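Local atomic coordinates of glycogen accumulation regulator GarA (Mycobacterium tuberculosis, PDB entry 6I2P), a protein that probably regulates glycogen accumulation through a forkhead-associated (FHA) domain, a fold that recognises phosphothreonine. Residues Gly51-Pro54 / Gly55-Leu58. Sequence-based numbering, arbitrary orientation.
Sequences GLPP and GSAL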
ATOM      1  N   GLY C  51      -6.013 -19.334 -34.080  1.00 61.89           N
ATOM      2  CA  GLY C  51      -7.387 -19.351 -33.584  1.00 61.19           C
ATOM      3  C   GLY C  51      -8.046 -18.024 -33.269  1.00 63.56           C
ATOM      4  O   GLY C  51      -9.084 -17.998 -32.602  1.00 62.48           O
ATOM      5  N   LEU C  52      -7.460 -16.917 -33.730  1.00 60.12           N
ATOM      6  CA  LEU C  52      -8.040 -15.595 -33.519  1.00 59.17           C
ATOM      7  C   LEU C  52      -8.625 -15.087 -34.840  1.00 67.14           C
ATOM      8  O   LEU C  52      -7.945 -15.192 -35.868  1.00 68.62           O
ATOM      9  CB  LEU C  52      -7.002 -14.592 -32.965  1.00 56.98           C
ATOM     10  CG  LEU C  52      -6.558 -14.741 -31.508  1.00 58.82           C
ATOM     11  CD1 LEU C  52      -5.607 -13.629 -31.128  1.00 57.74           C
ATOM     12  CD2 LEU C  52      -7.744 -14.709 -30.551  1.00 59.43           C
ATOM     13  N   PRO C  53      -9.871 -14.545 -34.858  1.00 65.24           N
ATOM     14  CA  PRO C  53     -10.418 -14.019 -36.127  1.00 68.04           C
ATOM     15  C   PRO C  53      -9.541 -12.911 -36.735  1.00 72.08           C
ATOM     16  O   PRO C  53      -8.908 -12.175 -35.972  1.00 69.31           O
ATOM     17  CB  PRO C  53     -11.818 -13.514 -35.750  1.00 70.06           C
ATOM     18  CG  PRO C  53     -11.810 -13.366 -34.289  1.00 71.35           C
ATOM     19  CD  PRO C  53     -10.817 -14.355 -33.740  1.00 65.42           C
ATOM     20  N   PRO C  54      -9.423 -12.814 -38.088  1.00 71.70           N
ATOM     21  CA  PRO C  54      -8.543 -11.784 -38.681  1.00 72.15           C
ATOM     22  C   PRO C  54      -8.828 -10.357 -38.216  1.00 75.00           C
ATOM     23  O   PRO C  54      -9.991  -9.986 -38.027  1.00 75.09           O
ATOM     24  CB  PRO C  54      -8.770 -11.946 -40.187  1.00 77.86           C
ATOM     25  CG  PRO C  54      -9.253 -13.340 -40.352  1.00 83.25           C
ATOM     26  CD  PRO C  54     -10.076 -13.626 -39.137  1.00 76.34           C
ATOM     27  N   GLY C  55      -7.756  -9.596 -37.996  1.00 69.94           N
ATOM     28  CA  GLY C  55      -7.823  -8.211 -37.543  1.00 68.55           C
ATOM     29  C   GLY C  55      -8.164  -8.043 -36.074  1.00 68.68           C
ATOM     30  O   GLY C  55      -8.402  -6.921 -35.619  1.00 67.68           O
ATOM     31  N   SER C  56      -8.188  -9.151 -35.318  1.00 63.20           N
ATOM     32  CA  SER C  56      -8.503  -9.121 -33.892  1.00 60.05           C
ATOM     33  C   SER C  56      -7.304  -9.485 -33.017  1.00 60.08           C
ATOM     34  O   SER C  56      -6.310 -10.031 -33.504  1.00 59.38           O
ATOM     35  CB  SER C  56      -9.699 -10.018 -33.581  1.00 63.87           C
ATOM     36  OG  SER C  56      -9.302 -11.368 -33.418  1.00 72.32           O
ATOM     37  N   ALA C  57      -7.410  -9.175 -31.721  1.00 54.38           N
ATOM     38  CA  ALA C  57      -6.382  -9.465 -30.729  1.00 51.87           C
ATOM     39  C   ALA C  57      -6.997 -10.028 -29.450  1.00 53.50           C
ATOM     40  O   ALA C  57      -8.219 -10.014 -29.282  1.00 53.26           O
ATOM     41  CB  ALA C  57      -5.571  -8.216 -30.432  1.00 51.64           C
ATOM     42  N   LEU C  58      -6.142 -10.533 -28.555  1.00 48.38           N
ATOM     43  CA  LEU C  58      -6.551 -11.125 -27.294  1.00 46.71           C
ATOM     44  C   LEU C  58      -5.649 -10.657 -26.156  1.00 50.17           C
ATOM     45  O   LEU C  58      -4.432 -10.615 -26.309  1.00 50.72           O
ATOM     46  CB  LEU C  58      -6.528 -12.661 -27.425  1.00 46.93           C
ATOM     47  CG  LEU C  58      -7.149 -13.485 -26.304  1.00 50.35           C
ATOM     48  CD1 LEU C  58      -8.677 -13.426 -26.346  1.00 50.86           C
ATOM     49  CD2 LEU C  58      -6.695 -14.922 -26.400  1.00 53.47           C
TER
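Pro-53 and Ser-56 close a local type II beta turn that leads the chain into strand 57-61, the first strand of the six-stranded antiparallel sheet. The carbonyl oxygen of Pro-53 is gripped twice by the same residue. Ser-56 N gives it the bond that defines the turn, 3.2 Å to Pro-53 O and bent to 140° at the hydrogen, while the hydroxyl Ser-56 OG donates a shorter one, 2.7 Å to Pro-53 O, from somewhat outside the carbonyl plane. That second bond depends on the serine torsion: with chi1 at 84°, OG sits between the backbone N and the carbonyl carbon, which turns it toward Pro-53 O and the proline ring. There it also lies against the pyrrolidine ring of Pro-53, with OG 3.3 Å from Pro-53 CG. Pro-54 and Gly-55 occupy the two corners, Gly-55 with the positive phi of a type II turn.

Just before the turn, Leu-52 lies across from the start of the strand. Its CB lies 4.0 Å from Ser-56 OG, and its two methyls face Leu-58 CB from one side, CD1 and CD2 each 3.9 Å from it. The two leucine side chains cross at about a right angle, and the branched end of Leu-52 meets the base of Leu-58. Leu-72 of strand 70-73 extends this apolar patch by touching both Leu-52 and Ser-56. On the strand itself, Ala-57 bonds through its backbone to Leu-73 and Leu-58 to Leu-148, which places the segment between strands 70-73 and 143-149. The whole is a proline-glycine type II turn, reinforced by a serine hydroxyl, at the entry to the beta sandwich of an FHA domain.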